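Local coordinates for protein succinate-semialdehyde dehydrogenase (Synechococcus sp., PDB 4ITA) that probably oxidises succinic semialdehyde to succinate with NADP+ as cofactor, as an aldehyde dehydrogenase built on a Rossmann-like cofactor-binding fold, at residues I59-T64 / V92-A97; S65-I70 / F134-V139. All blocks are in the same frame, centred on the assembly; numbering follows the deposited sequence.

Contact 1. Residues I59-T64 / V92-A97; sequences ILERDT and VCRYYA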
loop_
_atom_site.group_PDB
_atom_site.type_symbol
_atom_site.label_atom_id
_atom_site.label_comp_id
_atom_site.label_asym_id
_atom_site.label_seq_id
_atom_site.Cartn_x
_atom_site.Cartn_y
_atom_site.Cartn_z
ATOM N N ILE A 59 24.508 10.457 18.440
ATOM C CA ILE A 59 24.908 9.273 19.194
ATOM C C ILE A 59 25.535 8.226 18.266
ATOM O O ILE A 59 26.603 7.679 18.554
ATOM C CB ILE A 59 23.713 8.674 19.966
ATOM C CG1 ILE A 59 23.294 9.615 21.099
ATOM C CG2 ILE A 59 24.070 7.301 20.516
ATOM C CD1 ILE A 59 21.923 9.318 21.686
ATOM N N LEU A 60 24.881 7.959 17.142
ATOM C CA LEU A 60 25.420 7.034 16.146
ATOM C C LEU A 60 26.772 7.493 15.596
ATOM O O LEU A 60 27.677 6.681 15.387
ATOM C CB LEU A 60 24.420 6.874 14.999
ATOM C CG LEU A 60 23.183 6.037 15.326
ATOM C CD1 LEU A 60 22.045 6.400 14.392
ATOM C CD2 LEU A 60 23.502 4.549 15.218
ATOM N N GLU A 61 26.905 8.796 15.365
ATOM C CA GLU A 61 28.143 9.374 14.835
ATOM C C GLU A 61 29.298 9.314 15.827
ATOM O O GLU A 61 30.458 9.149 15.439
ATOM C CB GLU A 61 27.903 10.815 14.373
ATOM C CG GLU A 61 27.054 10.912 13.104
ATOM C CD GLU A 61 26.288 12.228 12.981
ATOM O OE1 GLU A 61 26.421 13.100 13.862
ATOM O OE2 GLU A 61 25.539 12.379 11.999
ATOM N N ARG A 62 28.993 9.445 17.113
ATOM C CA ARG A 62 30.036 9.416 18.127
ATOM C C ARG A 62 30.541 8.002 18.404
ATOM O O ARG A 62 31.751 7.771 18.508
ATOM C CB ARG A 62 29.538 10.034 19.432
ATOM C CG ARG A 62 30.591 10.001 20.523
ATOM C CD ARG A 62 30.095 10.591 21.822
ATOM N NE ARG A 62 31.124 10.479 22.855
ATOM C CZ ARG A 62 31.004 10.953 24.090
ATOM N NH1 ARG A 62 29.899 11.583 24.458
ATOM N NH2 ARG A 62 31.996 10.796 24.955
ATOM N N ASP A 63 29.618 7.058 18.557
ATOM C CA ASP A 63 29.969 5.725 19.034
ATOM C C ASP A 63 29.898 4.671 17.928
ATOM O O ASP A 63 29.578 3.510 18.186
ATOM C CB ASP A 63 29.094 5.337 20.240
ATOM C CG ASP A 63 29.334 6.232 21.461
ATOM O OD1 ASP A 63 30.486 6.628 21.687
ATOM O OD2 ASP A 63 28.368 6.537 22.191
ATOM N N THR A 64 30.235 5.080 16.712
ATOM C CA THR A 64 30.133 4.215 15.543
ATOM C C THR A 64 30.878 2.888 15.715
ATOM O O THR A 64 30.355 1.826 15.378
ATOM C CB THR A 64 30.577 4.956 14.245
ATOM O OG1 THR A 64 30.139 4.238 13.091
ATOM C CG2 THR A 64 32.081 5.134 14.177
ATOM N N VAL A 92 20.253 8.750 7.626
ATOM C CA VAL A 92 18.810 8.742 7.366
ATOM C C VAL A 92 18.050 9.461 8.490
ATOM O O VAL A 92 17.009 10.073 8.248
ATOM C CB VAL A 92 18.252 7.310 7.070
ATOM C CG1 VAL A 92 18.342 6.417 8.307
ATOM C CG2 VAL A 92 16.828 7.397 6.532
ATOM N N CYS A 93 18.581 9.419 9.712
ATOM C CA CYS A 93 18.015 10.218 10.798
ATOM C C CYS A 93 18.072 11.699 10.439
ATOM O O CYS A 93 17.081 12.423 10.562
ATOM C CB CYS A 93 18.763 9.972 12.110
ATOM S SG CYS A 93 18.436 8.358 12.848
ATOM N N ARG A 94 19.231 12.140 9.968
ATOM C CA ARG A 94 19.392 13.546 9.597
ATOM C C ARG A 94 18.535 13.918 8.388
ATOM O O ARG A 94 17.975 15.012 8.340
ATOM C CB ARG A 94 20.863 13.880 9.340
ATOM C CG ARG A 94 21.692 13.808 10.598
ATOM C CD ARG A 94 23.009 14.567 10.497
ATOM N NE ARG A 94 23.762 14.457 11.745
ATOM C CZ ARG A 94 23.515 15.188 12.825
ATOM N NH1 ARG A 94 22.537 16.084 12.804
ATOM N NH2 ARG A 94 24.233 15.020 13.930
ATOM N N TYR A 95 18.409 13.008 7.426
ATOM C CA TYR A 95 17.575 13.251 6.253
ATOM C C TYR A 95 16.137 13.600 6.638
ATOM O O TYR A 95 15.579 14.605 6.180
ATOM C CB TYR A 95 17.606 12.050 5.310
ATOM C CG TYR A 95 16.770 12.256 4.071
ATOM C CD1 TYR A 95 17.257 12.992 2.998
ATOM C CD2 TYR A 95 15.487 11.725 3.975
ATOM C CE1 TYR A 95 16.489 13.186 1.865
ATOM C CE2 TYR A 95 14.718 11.909 2.842
ATOM C CZ TYR A 95 15.218 12.645 1.793
ATOM O OH TYR A 95 14.444 12.831 0.666
ATOM N N TYR A 96 15.524 12.784 7.493
ATOM C CA TYR A 96 14.152 13.071 7.895
ATOM C C TYR A 96 14.040 14.224 8.897
ATOM O O TYR A 96 13.047 14.945 8.892
ATOM C CB TYR A 96 13.413 11.801 8.332
ATOM C CG TYR A 96 13.100 10.953 7.123
ATOM C CD1 TYR A 96 12.195 11.398 6.164
ATOM C CD2 TYR A 96 13.742 9.740 6.902
ATOM C CE1 TYR A 96 11.910 10.643 5.034
ATOM C CE2 TYR A 96 13.461 8.976 5.772
ATOM C CZ TYR A 96 12.549 9.439 4.847
ATOM O OH TYR A 96 12.275 8.695 3.730
ATOM N N ALA A 97 15.059 14.428 9.722
ATOM C CA ALA A 97 15.114 15.646 10.530
ATOM C C ALA A 97 15.086 16.881 9.627
ATOM O O ALA A 97 14.390 17.857 9.916
ATOM C CB ALA A 97 16.357 15.651 11.384
#
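Leu60, in the last turn of helix 46-62, faces Cys93 in the middle of helix 79-103, and with 9.7 Å between Leu60 CA and Cys93 CA the two backbones stay far enough apart for side chains alone to bridge them. Glu61 and Arg94 do most of this work, reaching from opposite directions. Arginine presents its side edge: Arg94 NE lies 2.7 Å from Glu61 OE2, and Arg94 NH2 lies 2.9 Å from Glu61 OE1, the latter bond almost straight at 175°. OE2 uses its syn lone pair, while OE1 is met on its syn side with NH2 somewhat out of the carboxylate plane, and the carboxylate and guanidinium planes are only 21° apart. Such a two-pronged grip needs reach as well as charge; both chains supply it, Glu61 extended beyond CG (chi2 154°) and Arg94 extended from CG to NE. Deeper in, Leu60 CD1 comes to 4.4 Å from Cys93 SG, a loose apolar touch. Leucine and cysteine suit this buried side, where Phe140 of helix 137-149 also meets both. The salt bridge lies at the exposed side of the helix pair; its two bonds fix both groups' rotation, and the nearby guanidinium should keep the Glu61 carboxylate ionised.

Contact 2. Residues S65-I70 / F134-V139; sequences SKFAEI and FPFWQV. With EDO (1,2-ethanediol), chain R.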
loop_
_atom_site.group_PDB
_atom_site.type_symbol
_atom_site.label_atom_id
_atom_site.label_comp_id
_atom_site.label_asym_id
_atom_site.label_seq_id
_atom_site.Cartn_x
_atom_site.Cartn_y
_atom_site.Cartn_z
ATOM N N SER A 65 32.081 2.936 16.271
ATOM C CA SER A 65 32.896 1.742 16.394
ATOM C C SER A 65 32.301 0.760 17.392
ATOM O O SER A 65 32.301 -0.452 17.163
ATOM C CB SER A 65 34.310 2.123 16.811
ATOM O OG SER A 65 35.152 0.993 16.743
ATOM N N LYS A 66 31.779 1.282 18.495
ATOM C CA LYS A 66 31.140 0.446 19.497
ATOM C C LYS A 66 29.889 -0.242 18.950
ATOM O O LYS A 66 29.691 -1.445 19.138
ATOM C CB LYS A 66 30.782 1.272 20.741
ATOM C CG LYS A 66 29.925 0.516 21.753
ATOM C CD LYS A 66 29.771 1.283 23.066
ATOM C CE LYS A 66 28.529 2.166 23.076
ATOM N NZ LYS A 66 28.293 2.773 24.421
ATOM N N PHE A 67 29.041 0.516 18.263
ATOM C CA PHE A 67 27.847 -0.079 17.687
ATOM C C PHE A 67 28.230 -1.095 16.623
ATOM O O PHE A 67 27.627 -2.161 16.528
ATOM C CB PHE A 67 26.916 0.988 17.118
ATOM C CG PHE A 67 26.376 1.924 18.159
ATOM C CD1 PHE A 67 25.855 1.432 19.349
ATOM C CD2 PHE A 67 26.418 3.297 17.959
ATOM C CE1 PHE A 67 25.364 2.296 20.321
ATOM C CE2 PHE A 67 25.938 4.168 18.922
ATOM C CZ PHE A 67 25.412 3.668 20.107
ATOM N N ALA A 68 29.247 -0.765 15.835
ATOM C CA ALA A 68 29.724 -1.681 14.806
ATOM C C ALA A 68 30.193 -3.003 15.405
ATOM O O ALA A 68 29.965 -4.067 14.830
ATOM C CB ALA A 68 30.836 -1.030 14.002
ATOM N N GLU A 69 30.837 -2.946 16.567
ATOM C CA GLU A 69 31.321 -4.164 17.211
ATOM C C GLU A 69 30.164 -5.073 17.593
ATOM O O GLU A 69 30.271 -6.304 17.525
ATOM C CB GLU A 69 32.169 -3.839 18.444
ATOM C CG GLU A 69 32.819 -5.060 19.074
ATOM C CD GLU A 69 33.769 -4.706 20.202
ATOM O OE1 GLU A 69 33.664 -3.586 20.744
ATOM O OE2 GLU A 69 34.621 -5.552 20.543
ATOM N N ILE A 70 29.042 -4.478 17.990
ATOM C CA ILE A 70 27.871 -5.278 18.336
ATOM C C ILE A 70 27.379 -6.015 17.092
ATOM O O ILE A 70 27.113 -7.219 17.149
ATOM C CB ILE A 70 26.722 -4.428 18.918
ATOM C CG1 ILE A 70 27.188 -3.646 20.149
ATOM C CG2 ILE A 70 25.539 -5.315 19.278
ATOM C CD1 ILE A 70 26.143 -2.660 20.651
ATOM N N PHE A 134 21.289 -6.101 7.876
ATOM C CA PHE A 134 21.697 -4.723 8.145
ATOM C C PHE A 134 20.953 -4.328 9.404
ATOM O O PHE A 134 19.943 -3.623 9.349
ATOM C CB PHE A 134 21.362 -3.787 6.977
ATOM C CG PHE A 134 22.161 -4.065 5.732
ATOM C CD1 PHE A 134 21.644 -4.861 4.721
ATOM C CD2 PHE A 134 23.428 -3.531 5.576
ATOM C CE1 PHE A 134 22.384 -5.119 3.567
ATOM C CE2 PHE A 134 24.176 -3.785 4.423
ATOM C CZ PHE A 134 23.649 -4.582 3.423
ATOM N N PRO A 135 21.440 -4.810 10.553
ATOM C CA PRO A 135 20.638 -4.786 11.780
ATOM C C PRO A 135 20.425 -3.397 12.373
ATOM O O PRO A 135 19.519 -3.241 13.192
ATOM C CB PRO A 135 21.433 -5.687 12.732
ATOM C CG PRO A 135 22.856 -5.554 12.263
ATOM C CD PRO A 135 22.774 -5.404 10.763
ATOM N N PHE A 136 21.237 -2.412 11.981
ATOM C CA PHE A 136 20.999 -1.018 12.366
ATOM C C PHE A 136 20.314 -0.250 11.240
ATOM O O PHE A 136 19.265 0.366 11.447
ATOM C CB PHE A 136 22.314 -0.315 12.735
ATOM C CG PHE A 136 22.700 -0.442 14.189
ATOM C CD1 PHE A 136 22.878 -1.692 14.769
ATOM C CD2 PHE A 136 22.917 0.688 14.965
ATOM C CE1 PHE A 136 23.250 -1.810 16.104
ATOM C CE2 PHE A 136 23.289 0.579 16.298
ATOM C CZ PHE A 136 23.451 -0.671 16.867
ATOM N N TRP A 137 20.904 -0.285 10.050
ATOM C CA TRP A 137 20.422 0.517 8.932
ATOM C C TRP A 137 18.960 0.263 8.586
ATOM O O TRP A 137 18.205 1.204 8.402
ATOM C CB TRP A 137 21.327 0.329 7.700
ATOM C CG TRP A 137 20.689 0.686 6.387
ATOM C CD1 TRP A 137 20.344 -0.176 5.386
ATOM C CD2 TRP A 137 20.322 1.993 5.939
ATOM N NE1 TRP A 137 19.782 0.517 4.342
ATOM C CE2 TRP A 137 19.757 1.852 4.655
ATOM C CE3 TRP A 137 20.422 3.274 6.494
ATOM C CZ2 TRP A 137 19.289 2.943 3.920
ATOM C CZ3 TRP A 137 19.953 4.357 5.763
ATOM C CH2 TRP A 137 19.390 4.182 4.495
ATOM N N GLN A 138 18.541 -0.994 8.501
ATOM C CA GLN A 138 17.153 -1.233 8.111
ATOM C C GLN A 138 16.181 -0.729 9.169
ATOM O O GLN A 138 15.068 -0.298 8.849
ATOM C CB GLN A 138 16.892 -2.709 7.843
ATOM C CG GLN A 138 17.898 -3.390 6.937
ATOM C CD GLN A 138 17.597 -3.166 5.484
ATOM O OE1 GLN A 138 16.626 -2.498 5.150
ATOM N NE2 GLN A 138 18.413 -3.734 4.603
ATOM N N VAL A 139 16.591 -0.786 10.430
ATOM C CA VAL A 139 15.760 -0.258 11.502
ATOM C C VAL A 139 15.631 1.262 11.388
ATOM O O VAL A 139 14.520 1.796 11.407
ATOM C CB VAL A 139 16.283 -0.657 12.894
ATOM C CG1 VAL A 139 15.446 0.003 13.981
ATOM C CG2 VAL A 139 16.271 -2.184 13.057
HETATM C C1 EDO R . 21.337 -2.207 1.726
HETATM O O1 EDO R . 21.479 -0.845 1.315
HETATM C C2 EDO R . 19.898 -2.650 1.492
HETATM O O2 EDO R . 19.013 -1.887 2.327
#
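Phe67 and Phe136 make the direct contact between helix 64-75 and the turn leading into helix 137-149. The closest approach is not ring to ring: Phe136 CE2 lies 3.7 Å from Phe67 CB, with Phe136 CZ almost as near, so the far end of the Phe136 ring rests against the root of the Phe67 side chain. The two side chains cross at about a right angle, while their ring planes are inclined at 40° and the centroids lie 5.7 Å apart, an oblique aromatic pair. Phenylalanine fits both places, being long enough to span the gap and wholly apolar in a buried setting. Met71 also touches Phe136, and Ile171 of helix 162-175 packs on Phe67.

Behind Phe136, the backbone is held by Glu85 of helix 79-103, whose OE2 accepts hydrogen bonds from the N atoms of both Phe136 and Trp137. The following residues turn to another site, where a 1,2-ethanediol, probably from the crystallisation liquor, is bound. Trp137 NE1 donates to its O2 across 3.2 Å, with O2 at the edge of the indole in its plane; Gln138 NE2 adds a weak bond to the same O2 at 3.0 Å. Phe134 turns one ring face to the diol, whose C1 sits over it toward the rim, 3.6 Å from Phe134 CE1. Gln138, bent at chi2 (-83°), which places its amide beside the diol, also touches NADPH, whereas the side chain of Phe136 is about 13 Å from the cofactor.

Phe134 and Pro135 close the Pro-Trp-Asn-Phe-Pro motif characteristic of aldehyde dehydrogenases, which runs into helix 137-149. Pro135 packs on Glu85 and on Met71 and Met75 of helix 64-75, and its O accepts a bond from His157, just beyond strand 152-156. The start of helix 137-149 is thus set among helices 64-75, 79-103 and 162-175.

Contacts 1 and 2 have centres 12 Å apart, on the same side of the chain's centre, and they touch directly. Helices 46-62, 64-75 and 79-103 follow one another along the chain; strand 115-129 then precedes helix 137-149. The segments alternate in sequence, 59-64, 65-70, 92-97 and 134-139, so the two contacts cross along the chain. Phe67 CE2 packs 3.6 Å from Ile59 O, Leu60 CD2 lies 3.9 Å from Phe136 CD2, and Val92 CG1 meets Trp137 CZ3 at 3.6 Å. Together these pairs join contact 1 with its salt bridge to the buried aromatic contact 2, linking the early helices to the segment that carries Gln138 to the NADPH pocket.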